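Long-range contact in Glyco_hydro_cc domain-containing protein (Blastomyces gilchristii, PDB 6UB0), which probably hydrolyses the beta-1,3-glucan curdlan from the chain end as a family GH128 exo-glucanase, and binds laminaribiose in its pocket: residues K118-C130 with Y156-I169. Sequence-based numbering, arbitrary orientation.
Sequences KGLGWMQGFLDVC and YVSEAIALGQKYGI
Tyr167 OH donates a very short hydrogen bond of 2.5 Å to Asp128 OD1. The carboxylate oxygen lies at the edge of the phenol ring, near its plane. The CG methylene of Gln124 also presses on this hydroxyl, with CG 3.1 Å from Tyr167 OH. Leu127 comes over one face of the same ring. Its CB sits 3.7 Å from the ring centroid, 16° off the normal, a CH-pi contact. Chi1 of -69° sets Tyr167 CG anti to its carbonyl carbon, and the ring reaches across to Leu127 and Asp128. Nearby, Lys166 NZ gives only a weak hydrogen bond to Gln124 OE1.

The two helices, 119-130 and 150-166, are neighbours on the outside of the TIM-barrel catalytic core. They follow the consecutive strands 105-111 and 138-146. The axes of 119-130 and 156-166 run almost parallel, 8° apart and 10.6 Å at closest approach, as expected of neighbouring helices in a beta/alpha barrel.

Between them the packing is knobs-into-holes. Leu120 sits among Tyr156, Glu159, Ala160 and Leu163; its CD1 is 3.6 Å from Glu159 CB. Leu163 in turn sits among Leu120, Met123, Gln124 and Leu127, its CD2 3.6 Å from Met123 CB. A Schellman motif with Gly168 as C-prime residue ends the helix; its Ile169 N bonds to Gly164 O, and Ile169 CD1 meets Leu127 CD2 at 4.1 Å. At the other end, Tyr156 OH is hydrogen-bonded to Ser112 O.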
loop_
_atom_site.group_PDB
_atom_site.type_symbol
_atom_site.label_atom_id
_atom_site.label_comp_id
_atom_site.label_asym_id
_atom_site.label_seq_id
_atom_site.Cartn_x
_atom_site.Cartn_y
_atom_site.Cartn_z
ATOM N N LYS A 118 2.471 -10.392 -14.601
ATOM C CA LYS A 118 2.203 -10.052 -13.185
ATOM C C LYS A 118 2.384 -8.528 -13.107
ATOM O O LYS A 118 2.484 -7.891 -14.175
ATOM C CB LYS A 118 3.060 -10.929 -12.263
ATOM C CG LYS A 118 3.163 -12.381 -12.694
ATOM C CD LYS A 118 3.534 -13.402 -11.627
ATOM C CE LYS A 118 2.891 -14.746 -11.914
ATOM N NZ LYS A 118 1.643 -14.924 -11.119
ATOM N N GLY A 119 2.426 -7.915 -11.910
ATOM C CA GLY A 119 2.916 -6.530 -11.796
ATOM C C GLY A 119 1.989 -5.584 -12.534
ATOM O O GLY A 119 0.784 -5.823 -12.502
ATOM N N LEU A 120 2.549 -4.583 -13.207
ATOM C CA LEU A 120 1.836 -3.491 -13.926
ATOM C C LEU A 120 1.117 -3.982 -15.191
ATOM O O LEU A 120 0.352 -3.192 -15.802
ATOM C CB LEU A 120 2.887 -2.452 -14.314
ATOM C CG LEU A 120 3.698 -1.971 -13.115
ATOM C CD1 LEU A 120 4.615 -0.827 -13.475
ATOM C CD2 LEU A 120 2.734 -1.599 -11.992
ATOM N N GLY A 121 1.431 -5.193 -15.617
ATOM C CA GLY A 121 0.740 -5.861 -16.727
ATOM C C GLY A 121 -0.624 -6.274 -16.223
ATOM O O GLY A 121 -1.630 -5.966 -16.902
ATOM N N TRP A 122 -0.654 -6.889 -15.034
ATOM C CA TRP A 122 -1.929 -7.252 -14.377
ATOM C C TRP A 122 -2.715 -5.966 -14.137
ATOM O O TRP A 122 -3.960 -5.941 -14.403
ATOM C CB TRP A 122 -1.702 -8.064 -13.110
ATOM C CG TRP A 122 -2.976 -8.586 -12.523
ATOM C CD1 TRP A 122 -3.453 -9.863 -12.512
ATOM C CD2 TRP A 122 -3.896 -7.819 -11.733
ATOM N NE1 TRP A 122 -4.657 -9.940 -11.859
ATOM C CE2 TRP A 122 -4.957 -8.689 -11.366
ATOM C CE3 TRP A 122 -3.959 -6.476 -11.371
ATOM C CZ2 TRP A 122 -6.036 -8.248 -10.605
ATOM C CZ3 TRP A 122 -5.051 -6.039 -10.669
ATOM C CH2 TRP A 122 -6.051 -6.917 -10.261
ATOM N N MET A 123 -2.053 -4.912 -13.647
ATOM C CA MET A 123 -2.757 -3.623 -13.424
ATOM C C MET A 123 -3.389 -3.182 -14.749
ATOM O O MET A 123 -4.571 -2.788 -14.736
ATOM C CB MET A 123 -1.840 -2.510 -12.909
ATOM C CG MET A 123 -2.613 -1.388 -12.246
ATOM S SD MET A 123 -3.572 -1.884 -10.791
ATOM C CE MET A 123 -2.282 -1.732 -9.531
ATOM N N GLN A 124 -2.668 -3.266 -15.863
ATOM C CA GLN A 124 -3.241 -2.737 -17.130
ATOM C C GLN A 124 -4.441 -3.601 -17.580
ATOM O O GLN A 124 -5.490 -3.033 -17.981
ATOM C CB GLN A 124 -2.189 -2.585 -18.204
ATOM C CG GLN A 124 -2.771 -1.782 -19.353
ATOM C CD GLN A 124 -1.750 -1.450 -20.394
ATOM O OE1 GLN A 124 -0.850 -0.647 -20.177
ATOM N NE2 GLN A 124 -1.935 -2.031 -21.563
ATOM N N GLY A 125 -4.329 -4.921 -17.420
ATOM C CA GLY A 125 -5.406 -5.900 -17.683
ATOM C C GLY A 125 -6.612 -5.623 -16.812
ATOM O O GLY A 125 -7.763 -5.573 -17.303
ATOM N N PHE A 126 -6.375 -5.418 -15.535
ATOM C CA PHE A 126 -7.415 -4.933 -14.621
ATOM C C PHE A 126 -7.945 -3.556 -15.069
ATOM O O PHE A 126 -9.186 -3.359 -15.075
ATOM C CB PHE A 126 -6.831 -4.880 -13.214
ATOM C CG PHE A 126 -7.706 -4.162 -12.236
ATOM C CD1 PHE A 126 -8.782 -4.815 -11.676
ATOM C CD2 PHE A 126 -7.450 -2.848 -11.874
ATOM C CE1 PHE A 126 -9.606 -4.179 -10.765
ATOM C CE2 PHE A 126 -8.258 -2.217 -10.957
ATOM C CZ PHE A 126 -9.324 -2.878 -10.391
ATOM N N LEU A 127 -7.072 -2.603 -15.402
ATOM C CA LEU A 127 -7.552 -1.258 -15.800
ATOM C C LEU A 127 -8.337 -1.361 -17.127
ATOM O O LEU A 127 -9.366 -0.668 -17.285
ATOM C CB LEU A 127 -6.330 -0.356 -15.899
ATOM C CG LEU A 127 -5.691 -0.028 -14.551
ATOM C CD1 LEU A 127 -4.503 0.897 -14.727
ATOM C CD2 LEU A 127 -6.699 0.576 -13.609
ATOM N N ASP A 128 -7.872 -2.182 -18.058
ATOM C CA ASP A 128 -8.617 -2.436 -19.322
ATOM C C ASP A 128 -9.984 -2.996 -18.950
ATOM O O ASP A 128 -10.994 -2.393 -19.362
ATOM C CB ASP A 128 -7.833 -3.333 -20.270
ATOM C CG ASP A 128 -6.734 -2.563 -20.970
ATOM O OD1 ASP A 128 -6.869 -1.319 -21.079
ATOM O OD2 ASP A 128 -5.771 -3.204 -21.398
ATOM N N VAL A 129 -10.012 -4.099 -18.216
ATOM C CA VAL A 129 -11.282 -4.818 -17.906
ATOM C C VAL A 129 -12.193 -3.859 -17.150
ATOM O O VAL A 129 -13.425 -3.949 -17.290
ATOM C CB VAL A 129 -11.092 -6.136 -17.131
ATOM C CG1 VAL A 129 -12.441 -6.704 -16.733
ATOM C CG2 VAL A 129 -10.328 -7.176 -17.924
ATOM N N CYS A 130 -11.644 -2.961 -16.337
ATOM C CA CYS A 130 -12.506 -2.047 -15.557
ATOM C C CYS A 130 -13.399 -1.213 -16.496
ATOM O O CYS A 130 -14.564 -0.928 -16.104
ATOM C CB CYS A 130 -11.675 -1.167 -14.633
ATOM S SG CYS A 130 -11.368 -2.014 -13.060
ATOM N N TYR A 156 10.075 1.384 -11.720
ATOM C CA TYR A 156 8.829 0.661 -11.395
ATOM C C TYR A 156 7.784 1.682 -10.926
ATOM O O TYR A 156 6.655 1.671 -11.380
ATOM C CB TYR A 156 9.091 -0.427 -10.347
ATOM C CG TYR A 156 7.819 -1.084 -9.891
ATOM C CD1 TYR A 156 7.210 -2.064 -10.645
ATOM C CD2 TYR A 156 7.204 -0.716 -8.702
ATOM C CE1 TYR A 156 6.023 -2.660 -10.249
ATOM C CE2 TYR A 156 6.005 -1.290 -8.304
ATOM C CZ TYR A 156 5.409 -2.267 -9.073
ATOM O OH TYR A 156 4.270 -2.864 -8.640
ATOM N N VAL A 157 8.163 2.529 -9.978
ATOM C CA VAL A 157 7.212 3.494 -9.336
ATOM C C VAL A 157 6.737 4.496 -10.395
ATOM O O VAL A 157 5.505 4.785 -10.487
ATOM C CB VAL A 157 7.849 4.190 -8.121
ATOM C CG1 VAL A 157 6.904 5.213 -7.539
ATOM C CG2 VAL A 157 8.262 3.185 -7.058
ATOM N N SER A 158 7.671 5.000 -11.183
ATOM C CA SER A 158 7.381 5.896 -12.327
ATOM C C SER A 158 6.474 5.172 -13.313
ATOM O O SER A 158 5.490 5.752 -13.707
ATOM C CB SER A 158 8.638 6.357 -12.941
ATOM O OG SER A 158 9.519 6.778 -11.907
ATOM N N GLU A 159 6.784 3.928 -13.647
ATOM C CA GLU A 159 5.977 3.135 -14.612
ATOM C C GLU A 159 4.563 2.962 -14.044
ATOM O O GLU A 159 3.589 3.052 -14.838
ATOM C CB GLU A 159 6.668 1.804 -14.890
ATOM C CG GLU A 159 6.286 1.180 -16.222
ATOM C CD GLU A 159 7.391 0.319 -16.810
ATOM O OE1 GLU A 159 8.105 -0.343 -16.013
ATOM O OE2 GLU A 159 7.568 0.334 -18.070
ATOM N N ALA A 160 4.442 2.762 -12.723
ATOM C CA ALA A 160 3.126 2.630 -12.053
ATOM C C ALA A 160 2.391 3.961 -12.195
ATOM O O ALA A 160 1.199 3.957 -12.530
ATOM C CB ALA A 160 3.301 2.226 -10.616
ATOM N N ILE A 161 3.092 5.068 -11.965
ATOM C CA ILE A 161 2.521 6.443 -12.055
ATOM C C ILE A 161 2.045 6.715 -13.496
ATOM O O ILE A 161 0.939 7.228 -13.670
ATOM C CB ILE A 161 3.553 7.493 -11.601
ATOM C CG1 ILE A 161 3.830 7.386 -10.098
ATOM C CG2 ILE A 161 3.060 8.863 -11.996
ATOM C CD1 ILE A 161 5.114 8.029 -9.612
ATOM N N ALA A 162 2.907 6.418 -14.474
ATOM C CA ALA A 162 2.631 6.609 -15.904
ATOM C C ALA A 162 1.409 5.747 -16.212
ATOM O O ALA A 162 0.418 6.278 -16.776
ATOM C CB ALA A 162 3.854 6.226 -16.714
ATOM N N LEU A 163 1.422 4.495 -15.765
ATOM C CA LEU A 163 0.296 3.573 -16.062
ATOM C C LEU A 163 -1.013 4.173 -15.523
ATOM O O LEU A 163 -1.993 4.260 -16.305
ATOM C CB LEU A 163 0.546 2.176 -15.502
ATOM C CG LEU A 163 -0.598 1.210 -15.800
ATOM C CD1 LEU A 163 -0.827 1.094 -17.314
ATOM C CD2 LEU A 163 -0.356 -0.159 -15.175
ATOM N N GLY A 164 -1.028 4.617 -14.258
ATOM C CA GLY A 164 -2.223 5.206 -13.599
ATOM C C GLY A 164 -2.761 6.430 -14.337
ATOM O O GLY A 164 -4.010 6.522 -14.569
ATOM N N GLN A 165 -1.864 7.334 -14.733
ATOM C CA GLN A 165 -2.217 8.601 -15.432
ATOM C C GLN A 165 -2.827 8.282 -16.803
ATOM O O GLN A 165 -3.877 8.888 -17.099
ATOM C CB GLN A 165 -1.011 9.540 -15.424
ATOM C CG GLN A 165 -0.700 9.961 -13.997
ATOM C CD GLN A 165 0.507 10.847 -13.835
ATOM O OE1 GLN A 165 1.179 11.198 -14.805
ATOM N NE2 GLN A 165 0.790 11.218 -12.592
ATOM N N LYS A 166 -2.281 7.313 -17.552
ATOM C CA LYS A 166 -2.848 6.927 -18.874
ATOM C C LYS A 166 -4.331 6.572 -18.663
ATOM O O LYS A 166 -5.144 6.981 -19.499
ATOM C CB LYS A 166 -2.021 5.826 -19.560
ATOM C CG LYS A 166 -2.559 5.336 -20.904
ATOM C CD LYS A 166 -1.518 4.845 -21.906
ATOM C CE LYS A 166 -0.649 3.718 -21.386
ATOM N NZ LYS A 166 -1.431 2.654 -20.711
ATOM N N TYR A 167 -4.684 5.897 -17.560
ATOM C CA TYR A 167 -6.086 5.513 -17.216
ATOM C C TYR A 167 -6.769 6.586 -16.333
ATOM O O TYR A 167 -7.855 6.300 -15.811
ATOM C CB TYR A 167 -6.098 4.082 -16.651
ATOM C CG TYR A 167 -5.780 3.014 -17.678
ATOM C CD1 TYR A 167 -4.468 2.738 -18.045
ATOM C CD2 TYR A 167 -6.793 2.288 -18.305
ATOM C CE1 TYR A 167 -4.171 1.776 -18.996
ATOM C CE2 TYR A 167 -6.511 1.327 -19.263
ATOM C CZ TYR A 167 -5.196 1.068 -19.609
ATOM O OH TYR A 167 -4.914 0.129 -20.551
ATOM N N GLY A 168 -6.187 7.793 -16.172
ATOM C CA GLY A 168 -6.822 8.942 -15.477
ATOM C C GLY A 168 -6.887 8.834 -13.948
ATOM O O GLY A 168 -7.765 9.473 -13.310
ATOM N N ILE A 169 -5.971 8.075 -13.365
ATOM C CA ILE A 169 -5.800 7.885 -11.894
ATOM C C ILE A 169 -4.529 8.637 -11.524
ATOM O O ILE A 169 -3.490 8.255 -12.033
ATOM C CB ILE A 169 -5.739 6.378 -11.559
ATOM C CG1 ILE A 169 -6.787 5.620 -12.384
ATOM C CG2 ILE A 169 -5.874 6.151 -10.059
ATOM C CD1 ILE A 169 -7.143 4.232 -11.904
#